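Long-range contacts in 3-hydroxyadipyl-CoA dehydrogenase (Escherichia coli, PDB 3MOG), which oxidises (3S)-3-hydroxyadipyl-CoA to 3-oxoadipyl-CoA with NAD+ as electron acceptor, a step in the degradation of phenylacetate: residues Pro197-Glu201 with Arg392-Met396; Ile397-Leu402 with Pro429-Gly433; Ile441-Glu446 with Pro459-Arg464. One frame throughout, in Å; residues are numbered along the deposited sequence.

Interaction 1 (Pro197-Glu201 with Arg392-Met396); sequences PYYSE and RTVAM
Glu201 and Arg392 form the charged part of this buried helix pair. Arg392 NE donates to Glu201 OE2 over 2.8 Å, but the N-H points at its acceptor with an angle of only 137°, and it meets the oxygen from above the carboxylate plane. The two side chains cross at about a right angle. Arg392 reaches across because its chain is extended from CG to NE, whereas in Glu201 the bend at chi2 (-57°) turns the carboxylate toward Arg392 NE. Glu201 OE1 takes Arg456 and Tyr457, and the Tyr457 hydroxyl also meets Arg392 NH2, so it joins both ends of the ion pair; Arg392 NH1 goes to Tyr452 and the Pro386 carbonyl. With an alanine here instead of Glu201, Arg392 and Arg456 would probably lose the carboxylate they share inside the protein.

A water gives the second polar link, donating to Tyr198 O at 3.0 Å and to Thr393 OG1 at 2.7 Å. Threonine suits this spot because its hydroxyl also bonds back to the Leu389 carbonyl of its own helix, while its methyl CG2 remains available for an apolar neighbour: it meets the edge of the Tyr198 ring, 3.7 Å from CD1.

The rest is van der Waals contact. Pro197 and Met396 make the apolar pair, CB to CB at 3.8 Å. The compact proline ring also sets CG 3.6 Å from Met396 O, letting the backbones come close, and the flexible methionine carries its CE to within 4.0 Å of Glu201 OE1.

The axes of these short segments run roughly antiparallel, at 145°, and are 8.9 Å apart. This is helix-against-helix packing between the two copies of the helical 3-hydroxyacyl-CoA dehydrogenase C-terminal domain that this chain carries in tandem.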
loop_
_atom_site.group_PDB
_atom_site.type_symbol
_atom_site.label_atom_id
_atom_site.label_comp_id
_atom_site.label_asym_id
_atom_site.label_seq_id
_atom_site.Cartn_x
_atom_site.Cartn_y
_atom_site.Cartn_z
ATOM N N PRO C 197 3.537 17.023 3.279
ATOM C CA PRO C 197 2.904 16.936 4.624
ATOM C C PRO C 197 2.368 18.247 5.198
ATOM O O PRO C 197 1.636 18.230 6.194
ATOM C CB PRO C 197 4.009 16.362 5.511
ATOM C CG PRO C 197 5.273 16.568 4.760
ATOM C CD PRO C 197 4.949 16.575 3.307
ATOM N N TYR C 198 2.708 19.372 4.569
ATOM C CA TYR C 198 2.133 20.636 4.990
ATOM C C TYR C 198 0.623 20.582 4.747
ATOM O O TYR C 198 -0.157 20.989 5.609
ATOM C CB TYR C 198 2.792 21.826 4.287
ATOM C CG TYR C 198 2.335 23.173 4.809
ATOM C CD1 TYR C 198 2.488 23.502 6.153
ATOM C CD2 TYR C 198 1.762 24.125 3.953
ATOM C CE1 TYR C 198 2.064 24.723 6.645
ATOM C CE2 TYR C 198 1.342 25.352 4.434
ATOM C CZ TYR C 198 1.493 25.639 5.783
ATOM O OH TYR C 198 1.084 26.838 6.282
ATOM N N TYR C 199 0.220 20.005 3.612
ATOM C CA TYR C 199 -1.194 19.879 3.293
ATOM C C TYR C 199 -1.841 18.713 4.006
ATOM O O TYR C 199 -2.938 18.851 4.537
ATOM C CB TYR C 199 -1.419 19.788 1.782
ATOM C CG TYR C 199 -0.723 20.893 1.048
ATOM C CD1 TYR C 199 0.365 20.615 0.217
ATOM C CD2 TYR C 199 -1.109 22.223 1.216
ATOM C CE1 TYR C 199 1.029 21.611 -0.447
ATOM C CE2 TYR C 199 -0.438 23.251 0.546
ATOM C CZ TYR C 199 0.629 22.930 -0.281
ATOM O OH TYR C 199 1.315 23.907 -0.955
ATOM N N SER C 200 -1.157 17.574 4.035
ATOM C CA SER C 200 -1.784 16.338 4.496
ATOM C C SER C 200 -1.938 16.228 6.014
ATOM O O SER C 200 -2.864 15.553 6.499
ATOM C CB SER C 200 -1.066 15.113 3.924
ATOM O OG SER C 200 0.220 14.964 4.484
ATOM N N GLU C 201 -1.064 16.890 6.772
ATOM C CA GLU C 201 -1.317 16.953 8.223
ATOM C C GLU C 201 -2.607 17.727 8.587
ATOM O O GLU C 201 -3.377 17.288 9.458
ATOM C CB GLU C 201 -0.091 17.416 9.018
ATOM C CG GLU C 201 1.008 16.334 9.132
ATOM C CD GLU C 201 0.521 15.028 9.763
ATOM O OE1 GLU C 201 0.918 13.943 9.292
ATOM O OE2 GLU C 201 -0.254 15.078 10.740
ATOM N N ARG C 392 3.673 18.782 14.853
ATOM C CA ARG C 392 3.361 17.578 14.075
ATOM C C ARG C 392 3.642 17.791 12.584
ATOM O O ARG C 392 4.231 16.917 11.929
ATOM C CB ARG C 392 1.898 17.172 14.313
ATOM C CG ARG C 392 1.432 15.974 13.515
ATOM C CD ARG C 392 0.308 15.291 14.209
ATOM N NE ARG C 392 -0.266 14.234 13.375
ATOM C CZ ARG C 392 -1.184 13.373 13.795
ATOM N NH1 ARG C 392 -1.607 13.447 15.052
ATOM N NH2 ARG C 392 -1.673 12.438 12.964
ATOM N N THR C 393 3.259 18.972 12.077
ATOM C CA THR C 393 3.402 19.326 10.656
ATOM C C THR C 393 4.860 19.605 10.285
ATOM O O THR C 393 5.337 19.179 9.221
ATOM C CB THR C 393 2.536 20.563 10.285
ATOM O OG1 THR C 393 1.149 20.278 10.539
ATOM C CG2 THR C 393 2.701 20.941 8.823
ATOM N N VAL C 394 5.568 20.322 11.159
ATOM C CA VAL C 394 6.945 20.713 10.855
ATOM C C VAL C 394 7.875 19.496 10.932
ATOM O O VAL C 394 8.677 19.301 10.035
ATOM C CB VAL C 394 7.424 21.904 11.709
ATOM C CG1 VAL C 394 8.875 22.210 11.419
ATOM C CG2 VAL C 394 6.560 23.162 11.434
ATOM N N ALA C 395 7.711 18.659 11.966
ATOM C CA ALA C 395 8.382 17.344 12.052
ATOM C C ALA C 395 8.258 16.507 10.788
ATOM O O ALA C 395 9.263 15.998 10.276
ATOM C CB ALA C 395 7.888 16.531 13.279
ATOM N N MET C 396 7.040 16.382 10.267
ATOM C CA MET C 396 6.819 15.597 9.035
ATOM C C MET C 396 7.413 16.233 7.776
ATOM O O MET C 396 7.927 15.515 6.923
ATOM C CB MET C 396 5.348 15.277 8.851
ATOM C CG MET C 396 4.852 14.211 9.833
ATOM S SD MET C 396 5.398 12.545 9.439
ATOM C CE MET C 396 4.306 12.302 8.052
HETATM O O HOH W 1 -0.596 20.996 8.584
#

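Interaction 2 (Ile397-Leu402 with Pro429-Gly433); sequences IINEAL and PLAWG
Pro429 presses into the side of helix 390-406 with Ala401 beneath it, and here the packing is close. Ala401 CB touches Pro429 CB at 3.7 Å and the neighbouring ring carbon CG almost as closely; a methyl is small enough to let the compact ring settle near the helix backbone. Beside it, Ile398 CG1 stands 3.4 Å from Pro429 O, a carbonyl already taken by Gly433 N within its own helix. With CG1 anti to its carbonyl carbon (chi1 -66°), Ile398 runs CD1 onward to Gly433 CA at 3.9 Å. Glycine fits there, since a beta carbon would crowd Ile398 CG2. Leu430 closes one flank just as snugly, its CD2 against Leu402 CD2 at 3.7 Å.

Both helices belong to the second helical 3-hydroxyacyl-CoA dehydrogenase C-terminal domain of the chain. They cross steeply, at 117° between their N-to-C directions, and the contact described here uses the start of helix 429-436. Proline suits a first turn, where the backbone N-H groups have no acceptor within the helix, so its missing N-H costs nothing; the amide of Leu430 is bonded to Asp416 instead.

Toward Ile397 and Trp432 the fit slackens. Ile397 CG2 meets Pro429 CB at 4.1 Å, the side chains crossing at about a right angle, and Trp432 CB is 4.4 Å from Ile398 CD1.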
loop_
_atom_site.group_PDB
_atom_site.type_symbol
_atom_site.label_atom_id
_atom_site.label_comp_id
_atom_site.label_asym_id
_atom_site.label_seq_id
_atom_site.Cartn_x
_atom_site.Cartn_y
_atom_site.Cartn_z
ATOM N N ILE C 397 7.368 17.565 7.677
ATOM C CA ILE C 397 8.051 18.297 6.604
ATOM C C ILE C 397 9.560 17.992 6.629
ATOM O O ILE C 397 10.160 17.670 5.595
ATOM C CB ILE C 397 7.819 19.843 6.721
ATOM C CG1 ILE C 397 6.390 20.216 6.343
ATOM C CG2 ILE C 397 8.764 20.629 5.819
ATOM C CD1 ILE C 397 6.001 21.638 6.735
ATOM N N ILE C 398 10.149 18.076 7.821
ATOM C CA ILE C 398 11.589 17.832 8.027
ATOM C C ILE C 398 12.005 16.373 7.729
ATOM O O ILE C 398 13.040 16.109 7.112
ATOM C CB ILE C 398 11.967 18.232 9.463
ATOM C CG1 ILE C 398 11.815 19.749 9.648
ATOM C CG2 ILE C 398 13.366 17.754 9.846
ATOM C CD1 ILE C 398 11.912 20.172 11.111
ATOM N N ASN C 399 11.177 15.442 8.170
ATOM C CA ASN C 399 11.352 14.012 7.915
ATOM C C ASN C 399 11.414 13.693 6.419
ATOM O O ASN C 399 12.315 12.984 5.954
ATOM C CB ASN C 399 10.189 13.269 8.557
ATOM C CG ASN C 399 10.520 11.839 8.895
ATOM O OD1 ASN C 399 11.655 11.511 9.230
ATOM N ND2 ASN C 399 9.505 10.977 8.848
ATOM N N GLU C 400 10.460 14.246 5.678
ATOM C CA GLU C 400 10.422 14.176 4.213
ATOM C C GLU C 400 11.633 14.824 3.516
ATOM O O GLU C 400 12.160 14.271 2.547
ATOM C CB GLU C 400 9.104 14.774 3.703
ATOM C CG GLU C 400 8.734 14.302 2.307
ATOM C CD GLU C 400 8.700 12.793 2.215
ATOM O OE1 GLU C 400 9.546 12.220 1.493
ATOM O OE2 GLU C 400 7.849 12.184 2.891
ATOM N N ALA C 401 12.088 15.974 4.014
ATOM C CA ALA C 401 13.321 16.603 3.500
ATOM C C ALA C 401 14.561 15.728 3.726
ATOM O O ALA C 401 15.424 15.604 2.853
ATOM C CB ALA C 401 13.532 17.956 4.144
ATOM N N LEU C 402 14.625 15.112 4.899
ATOM C CA LEU C 402 15.695 14.218 5.246
ATOM C C LEU C 402 15.683 12.964 4.378
ATOM O O LEU C 402 16.739 12.470 3.980
ATOM C CB LEU C 402 15.580 13.821 6.717
ATOM C CG LEU C 402 16.051 14.803 7.787
ATOM C CD1 LEU C 402 15.532 14.316 9.107
ATOM C CD2 LEU C 402 17.568 14.957 7.828
ATOM N N PRO C 429 13.913 23.299 5.681
ATOM C CA PRO C 429 13.570 22.260 6.686
ATOM C C PRO C 429 14.768 21.643 7.414
ATOM O O PRO C 429 14.651 21.265 8.587
ATOM C CB PRO C 429 12.842 21.180 5.870
ATOM C CG PRO C 429 12.801 21.665 4.465
ATOM C CD PRO C 429 13.711 22.832 4.300
ATOM N N LEU C 430 15.907 21.545 6.734
ATOM C CA LEU C 430 17.094 20.955 7.342
ATOM C C LEU C 430 17.710 21.924 8.344
ATOM O O LEU C 430 18.054 21.517 9.454
ATOM C CB LEU C 430 18.090 20.509 6.273
ATOM C CG LEU C 430 17.378 19.501 5.347
ATOM C CD1 LEU C 430 18.080 19.264 4.048
ATOM C CD2 LEU C 430 17.143 18.190 6.041
ATOM N N ALA C 431 17.793 23.203 7.961
ATOM C CA ALA C 431 18.228 24.271 8.867
ATOM C C ALA C 431 17.267 24.376 10.023
ATOM O O ALA C 431 17.672 24.654 11.144
ATOM C CB ALA C 431 18.304 25.615 8.143
ATOM N N TRP C 432 15.990 24.155 9.734
ATOM C CA TRP C 432 14.959 24.194 10.749
ATOM C C TRP C 432 15.121 23.072 11.768
ATOM O O TRP C 432 14.985 23.306 12.969
ATOM C CB TRP C 432 13.584 24.100 10.101
ATOM C CG TRP C 432 12.530 24.848 10.837
ATOM C CD1 TRP C 432 12.605 25.343 12.113
ATOM C CD2 TRP C 432 11.226 25.163 10.361
ATOM N NE1 TRP C 432 11.437 25.961 12.449
ATOM C CE2 TRP C 432 10.564 25.863 11.396
ATOM C CE3 TRP C 432 10.554 24.937 9.158
ATOM C CZ2 TRP C 432 9.258 26.342 11.262
ATOM C CZ3 TRP C 432 9.250 25.416 9.021
ATOM C CH2 TRP C 432 8.615 26.107 10.071
ATOM N N GLY C 433 15.417 21.866 11.280
ATOM C CA GLY C 433 15.625 20.690 12.128
ATOM C C GLY C 433 16.828 20.846 13.055
ATOM O O GLY C 433 16.775 20.444 14.217
#

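Interaction 3 (Ile441-Glu446 with Pro459-Arg464); sequences ILRLLE and PCSLLR
A mainly apolar contact between a helix and the start of the next, edged by one salt bridge, joins helix 438-452 to Pro459 and the first turn of helix 461-473, the last helix of the chain. Leu463 points into it: its CD2 rests 3.7 Å from Leu445 CD1 and 4.0 Å from Ile441 CG2, so one branched leucine end fills the groove between two residues a turn apart. Pro459 lies alongside, offering a rigid ring; its CB meets Leu442 CD1 at 3.7 Å, and its CG packs on Glu446 CG at 3.8 Å.

Beside the apolar part, Arg464 NH1 donates to Glu446 OE2 over 2.8 Å, a fairly straight bond (157°). The oxygen lies in the guanidinium plane, at the group's edge, but is approached on its anti side, 33° out of the carboxylate plane. Pro459 CB covers part of one guanidinium face. Long, extended chains suit both residues, since each must span from its own helix past the leucines. Arg464 NE goes to the carbonyl of His451 of the second subunit, so the bridge stands at a subunit boundary.

Cys460 sits at the N-cap position of the final helix. Two consecutive helices folded together across a loop in this way close the helical C-terminal domain, here next to a neighbouring subunit of the homotrimer.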
loop_
_atom_site.group_PDB
_atom_site.type_symbol
_atom_site.label_atom_id
_atom_site.label_comp_id
_atom_site.label_asym_id
_atom_site.label_seq_id
_atom_site.Cartn_x
_atom_site.Cartn_y
_atom_site.Cartn_z
ATOM N N ILE C 441 12.880 16.178 17.346
ATOM C CA ILE C 441 12.047 15.784 16.205
ATOM C C ILE C 441 11.875 14.271 16.194
ATOM O O ILE C 441 10.764 13.770 16.011
ATOM C CB ILE C 441 12.634 16.273 14.848
ATOM C CG1 ILE C 441 12.709 17.805 14.811
ATOM C CG2 ILE C 441 11.825 15.726 13.656
ATOM C CD1 ILE C 441 11.406 18.500 15.136
ATOM N N LEU C 442 12.974 13.556 16.432
ATOM C CA LEU C 442 12.946 12.095 16.519
ATOM C C LEU C 442 11.972 11.570 17.567
ATOM O O LEU C 442 11.162 10.701 17.264
ATOM C CB LEU C 442 14.348 11.528 16.786
ATOM C CG LEU C 442 14.433 10.037 17.029
ATOM C CD1 LEU C 442 14.235 9.263 15.712
ATOM C CD2 LEU C 442 15.731 9.660 17.717
ATOM N N ARG C 443 12.047 12.101 18.790
ATOM C CA ARG C 443 11.188 11.635 19.889
ATOM C C ARG C 443 9.682 11.796 19.581
ATOM O O ARG C 443 8.886 10.883 19.826
ATOM C CB ARG C 443 11.549 12.355 21.190
ATOM C CG ARG C 443 10.663 11.979 22.389
ATOM C CD ARG C 443 11.143 12.646 23.670
ATOM N NE ARG C 443 11.304 14.094 23.513
ATOM C CZ ARG C 443 11.888 14.887 24.405
ATOM N NH1 ARG C 443 12.365 14.386 25.541
ATOM N NH2 ARG C 443 11.985 16.188 24.162
ATOM N N LEU C 444 9.334 12.958 19.041
ATOM C CA LEU C 444 7.984 13.282 18.614
ATOM C C LEU C 444 7.452 12.281 17.583
ATOM O O LEU C 444 6.400 11.664 17.795
ATOM C CB LEU C 444 7.976 14.699 18.058
ATOM C CG LEU C 444 6.766 15.278 17.328
ATOM C CD1 LEU C 444 5.522 15.214 18.164
ATOM C CD2 LEU C 444 7.100 16.723 17.037
ATOM N N LEU C 445 8.192 12.093 16.495
ATOM C CA LEU C 445 7.770 11.171 15.442
ATOM C C LEU C 445 7.636 9.735 15.950
ATOM O O LEU C 445 6.672 9.054 15.586
ATOM C CB LEU C 445 8.669 11.277 14.193
ATOM C CG LEU C 445 8.559 12.597 13.404
ATOM C CD1 LEU C 445 9.592 12.689 12.330
ATOM C CD2 LEU C 445 7.196 12.789 12.762
ATOM N N GLU C 446 8.561 9.295 16.814
ATOM C CA GLU C 446 8.471 7.965 17.460
ATOM C C GLU C 446 7.199 7.818 18.270
ATOM O O GLU C 446 6.546 6.767 18.212
ATOM C CB GLU C 446 9.680 7.662 18.357
ATOM C CG GLU C 446 10.950 7.296 17.599
ATOM C CD GLU C 446 12.136 6.996 18.514
ATOM O OE1 GLU C 446 12.306 7.700 19.525
ATOM O OE2 GLU C 446 12.903 6.057 18.218
ATOM N N PRO C 459 10.227 7.687 11.665
ATOM C CA PRO C 459 11.420 8.519 11.519
ATOM C C PRO C 459 12.282 7.910 10.420
ATOM O O PRO C 459 12.458 6.671 10.388
ATOM C CB PRO C 459 12.145 8.310 12.839
ATOM C CG PRO C 459 11.102 7.840 13.793
ATOM C CD PRO C 459 10.162 7.040 12.989
ATOM N N CYS C 460 12.785 8.727 9.500
ATOM C CA CYS C 460 13.588 8.147 8.424
ATOM C C CYS C 460 14.994 7.823 8.937
ATOM O O CYS C 460 15.413 8.336 9.973
ATOM C CB CYS C 460 13.602 9.018 7.157
ATOM S SG CYS C 460 14.639 10.435 7.274
ATOM N N SER C 461 15.714 6.973 8.211
ATOM C CA SER C 461 17.003 6.468 8.685
ATOM C C SER C 461 18.019 7.604 8.972
ATOM O O SER C 461 18.743 7.551 9.979
ATOM C CB SER C 461 17.524 5.388 7.726
ATOM O OG SER C 461 18.926 5.220 7.829
ATOM N N LEU C 462 18.002 8.656 8.145
ATOM C CA LEU C 462 18.884 9.831 8.347
ATOM C C LEU C 462 18.517 10.673 9.574
ATOM O O LEU C 462 19.389 11.303 10.184
ATOM C CB LEU C 462 18.942 10.717 7.084
ATOM C CG LEU C 462 19.938 11.888 7.066
ATOM C CD1 LEU C 462 21.380 11.388 7.245
ATOM C CD2 LEU C 462 19.804 12.694 5.777
ATOM N N LEU C 463 17.234 10.694 9.935
ATOM C CA LEU C 463 16.831 11.344 11.169
ATOM C C LEU C 463 17.430 10.634 12.373
ATOM O O LEU C 463 18.034 11.303 13.222
ATOM C CB LEU C 463 15.306 11.495 11.300
ATOM C CG LEU C 463 14.724 12.137 12.571
ATOM C CD1 LEU C 463 15.225 13.550 12.834
ATOM C CD2 LEU C 463 13.205 12.144 12.522
ATOM N N ARG C 464 17.300 9.305 12.445
ATOM C CA ARG C 464 17.948 8.547 13.549
ATOM C C ARG C 464 19.451 8.815 13.572
ATOM O O ARG C 464 20.031 9.032 14.637
ATOM C CB ARG C 464 17.713 7.026 13.471
ATOM C CG ARG C 464 16.235 6.605 13.364
ATOM C CD ARG C 464 16.059 5.112 13.642
ATOM N NE ARG C 464 14.650 4.744 13.654
ATOM C CZ ARG C 464 13.845 4.828 14.710
ATOM N NH1 ARG C 464 14.297 5.251 15.888
ATOM N NH2 ARG C 464 12.579 4.460 14.590
#

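Overall arrangement
Helix 390-406 ties the set together: its first half serves interaction 1 and its second half interaction 2, with centres about 11 Å apart. Val394 CG2 touches Trp432 CH2 at 3.8 Å where the two meet. Interaction 3 lies about 11 Å from interaction 2 and about 14 Å from interaction 1, between centres. Asn399 OD1 probably accepts a hydrogen bond from Cys460 N at 3.0 Å, fixing the start of the last helix to helix 390-406, and Met396 SD packs on Leu445 CD2 at 3.8 Å. Interactions 2 and 3 lie within the second C-terminal domain, and interaction 1 joins that domain to the first.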